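Local coordinates for hypothetical protein MM_2497 (Methanosarcina mazei, PDB 2I5E) that probably catalyses guanylyl transfer from GTP to 2-phospho-L-lactate, a step in the biosynthesis of the hydride carrier coenzyme F420, at residues Y10-A15 with E27-V32; K16-P21 with D171-E176; E33-Q38 with G187-Y192; D177-L182 with F197-K202. All blocks are in the same frame, centred on the assembly; numbering follows the deposited sequence.

Contact 1 (Y10-A15 with E27-V32); sequences YKKAGA and EREEFV. With PEG (di(hydroxyethyl)ether), chain F.
R28 NH2 donates a weak hydrogen bond to G14 O (3.2 Å), the oxygen lying at the guanidinium edge, in its plane, and G14 N gives a weak one to E29 OE1 (3.3 Å, 154°). G14 is the third residue of a type II turn from K12 to A15; its positive phi of 60° is easy for a residue without CB. E29 has CG anti to its carbonyl carbon (chi1 -63°), which brings CG to 3.6 Å from K12 O, while OE2 is hydrogen-bonded to the hydroxyl of Y59. The extended K12 chain crosses E29 at about a right angle, with CE 3.7 Å from E29 OE2, and its amine goes on to a salt bridge with E33.

V32 supplies the apolar half. Its CG2 packs on A15 CB at 3.5 Å, a tight contact that suits the small alanine, and CG1 is 3.6 Å from CE1 of the Y10 ring. A diethylene glycol, probably from the crystallisation liquor, lies beside Y10 and V32, with O1 accepting weakly from K11 N.

The turn, in the loop that follows strand 5-9, thus rests on the early part of helix 25-45. Farther along that helix Y10 touches E33 and L36, while F31 packs on helices 175-184 and 188-194.

Contact 2 (K16-P21 with D171-E176); sequences KSRLSP and DIDEPE
K16 and D173 cross at about a right angle. The K16 chain bends at its second torsion (chi2 -65°) and is extended beyond it; its CD passes 3.3 Å from D173 OD1 before NZ closes a salt bridge to that same oxygen at 2.9 Å. The amine arrives on the anti side of OD1, 31° out of the carboxylate plane. It also gives a weak hydrogen bond to I172 O (3.2 Å) and a second salt bridge to D97, work that suits a long chain ending in several N-H groups. A methionine in its place would probably leave D173 OD1 and D97 without their positive mate and I172 O without this donor.

R18 crosses D173 obliquely and lies side by side with E174, both pointing the same way. Their charges are near but beyond a salt bridge, R18 NE standing 4.1 Å from E174 OE1, with the guanidinium and carboxylate planes 75° apart. A water accepts from R18 N and donates to D173 OD1 (2.9 Å), linking the 3-10 turn at 17-19 to the aspartate. L19 instead lays CD1 against the backbone, 3.4 Å from D173 O, and P175 CD sits 3.6 Å from R18 O.

D173 OD2 forms a salt bridge with R205 of the second subunit, so one carboxylate joins K16 of its own chain, through OD1, to that arginine, through OD2. K16 in turn is shared among D173, D97 and I172 O, and its charge is probably well balanced here.

Contact 3 (E33-Q38 with G187-Y192); sequences ELMLNQ and GAAKDY
L34 and A189 form the apolar centre, where helices 33-38 and 188-192 run nearly antiparallel at 157° with their axes 9.0 Å apart. L34 CB lies 4.1 Å from A189 CA, the small alanine letting the backbones come this near. On one flank the selenomethionine M35 rests CG on A189 CB at 3.7 Å. On another, L34 reaches out to Y192, which it crosses at about a right angle: its CD1 sits 3.6 Å from Y192 CB. Leucine suits the place: CB packs on A189 while CD1 reaches both CB and CG of Y192. The Y192 side chain goes on to pack against E27, E30 and F31 of helix 25-45.

One turn beyond L34, Q38 makes the polar edge. Its CG is anti to the carbonyl carbon (chi1 -71°), and the extended chain carries OE1 to the start of the second helix. There OE1 takes a weak hydrogen bond from A189 N (3.3 Å, 151°) and a shorter one from a water (2.8 Å), which in turn accepts from K190 N. An alanine here would probably leave the A189 amide and that water without their acceptor and open a gap beside G187. G187, the N-cap residue, has no CB; one would run into Q38 NE2 and, at these backbone angles, also jam against the carbonyl O of the preceding residue.

The glutamine oxygen thus serves A189 N directly and K190 N through a water, and the positive end of the helix dipole would probably favour an acceptor such as OE1 here.

Contact 4 (D177-L182 with F197-K202); sequences DLVELL and FRLEVK
L182 sets its CB against the methyls of L199, 3.9 Å from CD1 and slightly farther from CD2. Its CG lies anti to the carbonyl carbon (chi1 -75°), and at the tip CD1 reaches L199 CD2 at 3.9 Å and F197 O at 4.1 Å. The F197 side chain adds only its CB here, 4.4 Å from that same L182 CD1. The two leucines slide past each other in opposite directions, so the CB of one faces a methyl of the other.

L199 CD2 also touches CG1 of V179, one turn earlier on the helix, at 3.9 Å. CG1 of V179 is anti to its backbone N, and the two side chains meet obliquely. A leucine suits the strand position because CD2 touches both V179 CG1 and L182 CD1, while CD1 meets L182 CB.

Strand alternation turns R198 away from the helix. R198 and E200, two apart on the strand, form a salt bridge between NH2 and OE2 of 2.9 Å, NH2 standing above the carboxylate plane.

Helix 177-182 crosses strand 197-201 at -98°, their axes 9.3 Å apart. The strand pairs antiparallel with 206-210, whose V206 and L208 touch L199 and F197. Helix 188-194, which lies between the two segments in the chain, adds I193 against L178 and L182, and the second subunit reaches E180 and V201.

Overall arrangement
Helix 25-45 is shared by contacts 1 and 3, whose centres lie 11 Å apart; the Y10 ring joins them, its CE2 3.5 Å from L36 CD2. Contact 2 is equally close to contact 1, with K16 packed on V32, and it meets contact 3 where I172 CB lies 3.9 Å from M35 SE. F31 of contact 1 touches residues of all three other contacts. Contact 4 is the outermost, with its centre 20 Å from that of contact 1 but 13 Å from that of contact 2, and with contact 2 it reaches the second subunit of the homodimer. Bound glycol and Tris molecules near contacts 1 to 3 may mark the substrate pocket, which would lie beside the loop after strand 5-9.

Contact 1 (Y10-A15 with E27-V32)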
# COMPACT_ATOMS: atom_id res chain seq x y z
N TYR A 10 -2.50 -16.14 -15.64
CA TYR A 10 -2.74 -17.10 -14.55
C TYR A 10 -2.08 -18.46 -14.86
O TYR A 10 -2.21 -18.99 -15.96
CB TYR A 10 -4.24 -17.31 -14.36
CG TYR A 10 -4.61 -18.26 -13.27
CD1 TYR A 10 -4.33 -17.96 -11.91
CD2 TYR A 10 -5.26 -19.49 -13.58
CE1 TYR A 10 -4.66 -18.81 -10.90
CE2 TYR A 10 -5.59 -20.37 -12.54
CZ TYR A 10 -5.31 -20.00 -11.21
OH TYR A 10 -5.61 -20.81 -10.19
N LYS A 11 -1.41 -19.06 -13.88
CA LYS A 11 -0.95 -20.45 -13.98
C LYS A 11 -1.12 -21.05 -12.60
O LYS A 11 -0.43 -20.63 -11.65
CB LYS A 11 0.53 -20.50 -14.49
CG LYS A 11 1.36 -21.82 -14.31
CD LYS A 11 2.68 -21.73 -15.19
CE LYS A 11 3.82 -22.79 -15.05
NZ LYS A 11 3.28 -24.13 -14.90
N LYS A 12 -2.05 -22.00 -12.47
CA LYS A 12 -2.24 -22.64 -11.20
C LYS A 12 -1.02 -23.45 -10.72
O LYS A 12 -0.71 -23.44 -9.53
CB LYS A 12 -3.54 -23.50 -11.22
CG LYS A 12 -3.77 -24.31 -9.98
CD LYS A 12 -5.17 -24.80 -9.95
CE LYS A 12 -5.32 -25.96 -8.98
NZ LYS A 12 -6.74 -25.92 -8.59
N ALA A 13 -0.30 -24.13 -11.63
CA ALA A 13 0.75 -25.07 -11.19
C ALA A 13 2.04 -24.51 -10.63
O ALA A 13 2.72 -23.72 -11.29
CB ALA A 13 1.08 -26.05 -12.30
N GLY A 14 2.42 -24.95 -9.43
CA GLY A 14 3.54 -24.33 -8.71
C GLY A 14 3.38 -22.85 -8.38
O GLY A 14 4.37 -22.15 -8.19
N ALA A 15 2.13 -22.36 -8.26
CA ALA A 15 1.77 -20.94 -8.53
C ALA A 15 2.55 -19.81 -7.88
O ALA A 15 2.79 -18.74 -8.57
CB ALA A 15 0.34 -20.75 -8.26
N GLU A 27 -1.60 -26.33 -0.93
CA GLU A 27 -2.30 -25.13 -0.38
C GLU A 27 -2.18 -23.93 -1.32
O GLU A 27 -3.16 -23.27 -1.60
CB GLU A 27 -1.82 -24.78 1.02
CG GLU A 27 -2.31 -25.78 2.01
CD GLU A 27 -1.54 -25.75 3.32
OE1 GLU A 27 -2.21 -26.13 4.29
OE2 GLU A 27 -0.31 -25.39 3.38
N ARG A 28 -0.95 -23.69 -1.79
CA ARG A 28 -0.68 -22.68 -2.77
C ARG A 28 -1.62 -22.75 -3.94
O ARG A 28 -2.19 -21.77 -4.32
CB ARG A 28 0.77 -22.79 -3.21
CG ARG A 28 1.68 -22.24 -2.13
CD ARG A 28 3.11 -22.91 -2.20
NE ARG A 28 3.57 -22.93 -3.60
CZ ARG A 28 4.61 -23.63 -4.09
NH1 ARG A 28 5.35 -24.43 -3.30
NH2 ARG A 28 4.90 -23.52 -5.40
N GLU A 29 -1.80 -23.93 -4.55
CA GLU A 29 -2.57 -24.01 -5.75
C GLU A 29 -4.02 -23.73 -5.40
O GLU A 29 -4.72 -23.05 -6.14
CB GLU A 29 -2.45 -25.42 -6.37
CG GLU A 29 -1.06 -25.78 -6.79
CD GLU A 29 -1.06 -26.85 -7.84
OE1 GLU A 29 -0.01 -26.97 -8.44
OE2 GLU A 29 -2.10 -27.53 -8.08
N GLU A 30 -4.50 -24.25 -4.29
CA GLU A 30 -5.92 -23.93 -3.90
C GLU A 30 -6.18 -22.43 -3.62
O GLU A 30 -7.16 -21.88 -4.07
CB GLU A 30 -6.35 -24.76 -2.70
CG GLU A 30 -7.45 -25.72 -3.10
CD GLU A 30 -8.85 -25.23 -2.81
OE1 GLU A 30 -9.38 -24.34 -3.57
OE2 GLU A 30 -9.42 -25.81 -1.82
N PHE A 31 -5.30 -21.81 -2.84
CA PHE A 31 -5.35 -20.41 -2.52
C PHE A 31 -5.47 -19.61 -3.83
O PHE A 31 -6.43 -18.95 -4.08
CB PHE A 31 -4.06 -20.06 -1.77
CG PHE A 31 -4.04 -18.67 -1.23
CD1 PHE A 31 -5.19 -18.14 -0.62
CD2 PHE A 31 -2.90 -17.88 -1.33
CE1 PHE A 31 -5.21 -16.89 -0.16
CE2 PHE A 31 -2.90 -16.59 -0.83
CZ PHE A 31 -4.05 -16.11 -0.23
N VAL A 32 -4.46 -19.70 -4.69
CA VAL A 32 -4.41 -19.01 -5.98
C VAL A 32 -5.74 -19.13 -6.78
O VAL A 32 -6.30 -18.16 -7.30
CB VAL A 32 -3.17 -19.67 -6.62
CG1 VAL A 32 -3.41 -20.39 -7.94
CG2 VAL A 32 -1.89 -18.82 -6.46
C1 PEG F . -0.84 -17.57 -10.93
O1 PEG F . -0.24 -16.92 -12.07
C2 PEG F . -0.32 -16.79 -9.74
O2 PEG F . -1.30 -15.81 -9.36
C3 PEG F . -2.20 -16.50 -8.49
C4 PEG F . -3.32 -15.58 -8.02
O4 PEG F . -4.63 -16.13 -7.98

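Contact 2 (K16-P21 with D171-E176)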
# COMPACT_ATOMS: atom_id res chain seq x y z
N LYS A 16 2.85 -20.00 -6.57
CA LYS A 16 3.28 -18.94 -5.59
C LYS A 16 4.39 -19.50 -4.64
O LYS A 16 4.25 -19.59 -3.45
CB LYS A 16 2.10 -18.47 -4.71
CG LYS A 16 1.07 -17.48 -5.36
CD LYS A 16 1.71 -16.13 -5.71
CE LYS A 16 0.68 -15.18 -6.41
NZ LYS A 16 1.42 -13.90 -6.50
N SER A 17 5.51 -19.88 -5.22
CA SER A 17 6.59 -20.53 -4.52
C SER A 17 7.11 -19.73 -3.32
O SER A 17 7.59 -20.36 -2.39
CB SER A 17 7.73 -20.74 -5.52
OG SER A 17 8.26 -19.45 -5.78
N ARG A 18 7.02 -18.40 -3.28
CA ARG A 18 7.50 -17.72 -2.07
C ARG A 18 6.55 -17.85 -0.87
O ARG A 18 6.85 -17.37 0.20
CB ARG A 18 7.98 -16.26 -2.23
CG ARG A 18 8.60 -15.89 -3.54
CD ARG A 18 8.98 -14.44 -3.50
NE ARG A 18 10.12 -14.21 -2.61
CZ ARG A 18 11.41 -14.19 -3.01
NH1 ARG A 18 11.75 -14.39 -4.29
NH2 ARG A 18 12.40 -13.98 -2.14
N LEU A 19 5.45 -18.58 -1.03
CA LEU A 19 4.55 -18.89 0.06
C LEU A 19 4.91 -20.16 0.78
O LEU A 19 4.40 -20.42 1.83
CB LEU A 19 3.15 -19.05 -0.49
CG LEU A 19 2.20 -17.93 -0.18
CD1 LEU A 19 2.92 -16.75 0.24
CD2 LEU A 19 1.28 -17.59 -1.25
N SER A 20 5.75 -20.96 0.16
CA SER A 20 6.46 -22.10 0.75
C SER A 20 7.70 -21.58 1.51
O SER A 20 8.49 -20.80 0.97
CB SER A 20 6.88 -23.10 -0.30
OG SER A 20 7.92 -23.96 0.18
N PRO A 21 7.87 -22.01 2.77
CA PRO A 21 7.18 -23.05 3.45
C PRO A 21 6.04 -22.67 4.42
O PRO A 21 5.61 -23.57 5.13
CB PRO A 21 8.33 -23.74 4.27
CG PRO A 21 9.36 -22.53 4.49
CD PRO A 21 8.88 -21.39 3.65
N ASP A 171 -0.78 -7.08 -3.46
CA ASP A 171 -0.71 -8.37 -4.12
C ASP A 171 -0.20 -9.34 -3.05
O ASP A 171 0.53 -8.97 -2.13
CB ASP A 171 0.23 -8.34 -5.32
CG ASP A 171 1.59 -7.70 -5.00
OD1 ASP A 171 1.68 -6.49 -4.80
OD2 ASP A 171 2.56 -8.45 -4.91
N ILE A 172 -0.57 -10.59 -3.21
CA ILE A 172 -0.39 -11.51 -2.12
C ILE A 172 0.63 -12.43 -2.66
O ILE A 172 0.30 -13.25 -3.52
CB ILE A 172 -1.75 -12.15 -1.64
CG1 ILE A 172 -2.47 -11.18 -0.63
CG2 ILE A 172 -1.47 -13.42 -0.80
CD1 ILE A 172 -3.38 -10.27 -1.21
N ASP A 173 1.90 -12.29 -2.20
CA ASP A 173 3.03 -13.06 -2.77
C ASP A 173 3.93 -13.76 -1.74
O ASP A 173 4.50 -14.80 -1.99
CB ASP A 173 3.90 -12.17 -3.69
CG ASP A 173 4.69 -12.97 -4.72
OD1 ASP A 173 4.14 -13.93 -5.39
OD2 ASP A 173 5.89 -12.61 -4.81
N GLU A 174 4.02 -13.18 -0.57
CA GLU A 174 4.75 -13.79 0.50
C GLU A 174 3.94 -13.85 1.81
O GLU A 174 2.87 -13.27 1.86
CB GLU A 174 6.10 -13.14 0.66
CG GLU A 174 6.07 -11.68 0.81
CD GLU A 174 7.40 -11.08 0.56
OE1 GLU A 174 8.36 -11.83 0.28
OE2 GLU A 174 7.49 -9.84 0.65
N PRO A 175 4.45 -14.61 2.84
CA PRO A 175 3.74 -14.78 4.11
C PRO A 175 3.25 -13.46 4.73
O PRO A 175 2.15 -13.38 5.20
CB PRO A 175 4.83 -15.46 5.05
CG PRO A 175 5.68 -16.22 4.02
CD PRO A 175 5.79 -15.25 2.88
N GLU A 176 4.09 -12.46 4.77
CA GLU A 176 3.70 -11.18 5.35
C GLU A 176 2.49 -10.55 4.67
O GLU A 176 1.76 -9.81 5.30
CB GLU A 176 4.94 -10.26 5.47
CG GLU A 176 4.76 -8.81 5.10
CD GLU A 176 6.08 -8.07 4.77
OE1 GLU A 176 6.81 -8.49 3.81
OE2 GLU A 176 6.32 -7.03 5.44
O HOH W 1 5.24 -16.43 -4.32

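Contact 3 (E33-Q38 with G187-Y192)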
# COMPACT_ATOMS: atom_id res chain seq x y z
N GLU A 33 -6.29 -20.32 -6.85
CA GLU A 33 -7.59 -20.55 -7.51
C GLU A 33 -8.67 -19.72 -6.85
O GLU A 33 -9.47 -19.06 -7.51
CB GLU A 33 -7.99 -22.02 -7.42
CG GLU A 33 -9.37 -22.26 -8.09
CD GLU A 33 -9.65 -23.77 -8.29
OE1 GLU A 33 -8.78 -24.47 -8.84
OE2 GLU A 33 -10.76 -24.24 -7.89
N LEU A 34 -8.70 -19.73 -5.52
CA LEU A 34 -9.71 -18.83 -4.81
C LEU A 34 -9.47 -17.34 -5.15
O LEU A 34 -10.42 -16.60 -5.37
CB LEU A 34 -9.72 -19.05 -3.28
CG LEU A 34 -9.98 -20.46 -2.82
CD1 LEU A 34 -9.85 -20.57 -1.33
CD2 LEU A 34 -11.35 -20.94 -3.30
N MSE A 35 -8.21 -16.92 -5.20
CA MSE A 35 -7.90 -15.52 -5.54
C MSE A 35 -8.32 -15.20 -6.93
O MSE A 35 -8.92 -14.16 -7.14
CB MSE A 35 -6.44 -15.18 -5.32
CG MSE A 35 -6.14 -15.03 -3.83
SE MSE A 35 -4.41 -14.23 -3.54
CE MSE A 35 -3.13 -15.59 -4.22
N LEU A 36 -8.06 -16.10 -7.90
CA LEU A 36 -8.50 -15.89 -9.30
C LEU A 36 -9.97 -15.58 -9.39
O LEU A 36 -10.41 -14.65 -10.13
CB LEU A 36 -8.22 -17.15 -10.17
CG LEU A 36 -8.57 -17.11 -11.67
CD1 LEU A 36 -7.71 -16.05 -12.45
CD2 LEU A 36 -8.53 -18.56 -12.37
N ASN A 37 -10.75 -16.45 -8.75
CA ASN A 37 -12.20 -16.37 -8.78
C ASN A 37 -12.74 -15.07 -8.25
O ASN A 37 -13.78 -14.62 -8.72
CB ASN A 37 -12.83 -17.57 -8.04
CG ASN A 37 -12.73 -18.80 -8.85
OD1 ASN A 37 -12.74 -18.74 -10.07
ND2 ASN A 37 -12.58 -19.93 -8.20
N GLN A 38 -12.13 -14.56 -7.20
CA GLN A 38 -12.50 -13.28 -6.62
C GLN A 38 -12.18 -12.08 -7.58
O GLN A 38 -12.99 -11.15 -7.72
CB GLN A 38 -11.76 -13.10 -5.30
CG GLN A 38 -12.24 -14.02 -4.11
CD GLN A 38 -12.03 -13.33 -2.81
OE1 GLN A 38 -11.05 -13.57 -2.09
NE2 GLN A 38 -12.91 -12.37 -2.53
N GLY A 187 -14.05 -12.65 2.27
CA GLY A 187 -14.30 -13.57 1.17
C GLY A 187 -13.44 -14.81 1.28
O GLY A 187 -12.75 -15.03 2.29
N ALA A 188 -13.52 -15.59 0.22
CA ALA A 188 -13.17 -17.00 0.31
C ALA A 188 -11.64 -17.13 0.53
O ALA A 188 -11.18 -17.98 1.31
CB ALA A 188 -13.62 -17.70 -0.96
N ALA A 189 -10.86 -16.25 -0.13
CA ALA A 189 -9.42 -16.45 -0.10
C ALA A 189 -9.02 -16.18 1.35
O ALA A 189 -8.32 -16.97 2.00
CB ALA A 189 -8.73 -15.44 -1.15
N LYS A 190 -9.57 -15.09 1.91
CA LYS A 190 -9.34 -14.73 3.31
C LYS A 190 -9.82 -15.85 4.24
O LYS A 190 -9.08 -16.30 5.14
CB LYS A 190 -10.02 -13.39 3.61
CG LYS A 190 -9.72 -12.84 5.07
CD LYS A 190 -10.95 -13.05 5.99
CE LYS A 190 -10.71 -12.49 7.41
NZ LYS A 190 -10.36 -10.96 7.47
N ASP A 191 -11.00 -16.40 3.99
CA ASP A 191 -11.52 -17.50 4.92
C ASP A 191 -10.62 -18.67 4.87
O ASP A 191 -10.48 -19.35 5.86
CB ASP A 191 -12.95 -17.95 4.56
CG ASP A 191 -13.89 -16.80 4.54
OD1 ASP A 191 -13.59 -15.85 5.27
OD2 ASP A 191 -14.87 -16.80 3.78
N TYR A 192 -10.00 -18.91 3.71
CA TYR A 192 -9.14 -20.08 3.54
C TYR A 192 -7.94 -19.96 4.46
O TYR A 192 -7.60 -20.86 5.21
CB TYR A 192 -8.72 -20.21 2.02
CG TYR A 192 -7.79 -21.40 1.68
CD1 TYR A 192 -8.31 -22.68 1.44
CD2 TYR A 192 -6.41 -21.24 1.63
CE1 TYR A 192 -7.51 -23.81 1.17
CE2 TYR A 192 -5.56 -22.35 1.35
CZ TYR A 192 -6.13 -23.64 1.10
OH TYR A 192 -5.32 -24.74 0.77
O HOH W 2 -10.28 -12.36 0.30

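Contact 4 (D177-L182 with F197-K202)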
# COMPACT_ATOMS: atom_id res chain seq x y z
N ASP A 177 2.26 -10.87 3.40
CA ASP A 177 1.09 -10.39 2.64
C ASP A 177 -0.22 -11.04 3.13
O ASP A 177 -1.30 -10.50 2.95
CB ASP A 177 1.26 -10.71 1.16
CG ASP A 177 2.47 -9.98 0.54
OD1 ASP A 177 2.94 -8.97 1.14
OD2 ASP A 177 2.91 -10.36 -0.58
N LEU A 178 -0.12 -12.19 3.74
CA LEU A 178 -1.33 -12.89 4.28
C LEU A 178 -1.87 -12.19 5.55
O LEU A 178 -3.06 -12.29 5.89
CB LEU A 178 -0.92 -14.32 4.63
CG LEU A 178 -0.42 -15.28 3.53
CD1 LEU A 178 -0.08 -16.75 4.08
CD2 LEU A 178 -1.42 -15.29 2.44
N VAL A 179 -0.95 -11.56 6.30
CA VAL A 179 -1.30 -10.59 7.33
C VAL A 179 -2.25 -9.53 6.78
O VAL A 179 -3.29 -9.29 7.41
CB VAL A 179 -0.06 -9.94 7.95
CG1 VAL A 179 -0.45 -9.08 9.19
CG2 VAL A 179 0.86 -11.08 8.46
N GLU A 180 -1.97 -8.94 5.60
CA GLU A 180 -2.77 -7.85 5.09
C GLU A 180 -4.11 -8.42 4.69
O GLU A 180 -5.10 -7.78 4.78
CB GLU A 180 -2.16 -7.18 3.82
CG GLU A 180 -0.75 -6.63 3.97
CD GLU A 180 -0.71 -5.49 5.00
OE1 GLU A 180 -1.73 -4.85 5.31
OE2 GLU A 180 0.33 -5.27 5.60
N LEU A 181 -4.11 -9.60 4.10
CA LEU A 181 -5.35 -10.26 3.72
C LEU A 181 -6.29 -10.53 4.96
O LEU A 181 -7.51 -10.30 4.91
CB LEU A 181 -5.01 -11.58 3.02
CG LEU A 181 -6.21 -12.31 2.40
CD1 LEU A 181 -7.18 -11.33 1.58
CD2 LEU A 181 -5.68 -13.44 1.54
N LEU A 182 -5.69 -11.08 6.01
CA LEU A 182 -6.42 -11.28 7.26
C LEU A 182 -6.95 -9.93 7.84
O LEU A 182 -8.14 -9.79 8.21
CB LEU A 182 -5.61 -12.11 8.25
CG LEU A 182 -5.53 -13.61 7.95
CD1 LEU A 182 -4.72 -14.36 9.08
CD2 LEU A 182 -6.78 -14.37 7.47
N PHE A 197 -4.58 -19.93 9.90
CA PHE A 197 -3.74 -19.05 10.74
C PHE A 197 -4.56 -18.04 11.52
O PHE A 197 -5.70 -17.72 11.18
CB PHE A 197 -2.74 -18.26 9.89
CG PHE A 197 -1.92 -19.10 8.98
CD1 PHE A 197 -0.65 -19.52 9.39
CD2 PHE A 197 -2.38 -19.42 7.68
CE1 PHE A 197 0.17 -20.30 8.56
CE2 PHE A 197 -1.59 -20.19 6.82
CZ PHE A 197 -0.33 -20.67 7.26
N ARG A 198 -3.93 -17.45 12.52
CA ARG A 198 -4.41 -16.33 13.25
C ARG A 198 -3.35 -15.27 13.26
O ARG A 198 -2.16 -15.55 13.06
CB ARG A 198 -4.67 -16.77 14.73
CG ARG A 198 -3.85 -17.95 15.10
CD ARG A 198 -4.20 -18.55 16.44
NE ARG A 198 -3.55 -17.67 17.30
CZ ARG A 198 -2.55 -17.92 18.14
NH1 ARG A 198 -2.06 -19.13 18.34
NH2 ARG A 198 -2.10 -16.87 18.80
N LEU A 199 -3.74 -14.02 13.56
CA LEU A 199 -2.79 -12.94 13.90
C LEU A 199 -2.35 -12.94 15.38
O LEU A 199 -3.13 -13.12 16.28
CB LEU A 199 -3.43 -11.58 13.54
CG LEU A 199 -3.85 -11.57 12.05
CD1 LEU A 199 -4.64 -10.33 11.62
CD2 LEU A 199 -2.60 -11.77 11.08
N GLU A 200 -1.10 -12.71 15.65
CA GLU A 200 -0.67 -12.65 17.03
C GLU A 200 0.22 -11.43 17.22
O GLU A 200 1.03 -11.15 16.35
CB GLU A 200 0.17 -13.91 17.30
CG GLU A 200 1.10 -13.85 18.47
CD GLU A 200 1.36 -15.24 18.99
OE1 GLU A 200 2.41 -15.78 18.62
OE2 GLU A 200 0.48 -15.79 19.70
N VAL A 201 0.09 -10.73 18.34
CA VAL A 201 0.95 -9.58 18.59
C VAL A 201 2.21 -9.92 19.40
O VAL A 201 2.10 -10.36 20.53
CB VAL A 201 0.15 -8.50 19.30
CG1 VAL A 201 1.07 -7.32 19.71
CG2 VAL A 201 -0.95 -8.03 18.40
N LYS A 202 3.40 -9.73 18.85
CA LYS A 202 4.57 -9.87 19.70
C LYS A 202 5.55 -8.71 19.88
O LYS A 202 5.91 -8.38 21.01
CB LYS A 202 5.29 -11.24 19.57
CG LYS A 202 6.10 -11.45 18.29
CD LYS A 202 7.15 -12.62 18.36
CE LYS A 202 6.52 -14.06 18.24
NZ LYS A 202 5.94 -14.39 16.86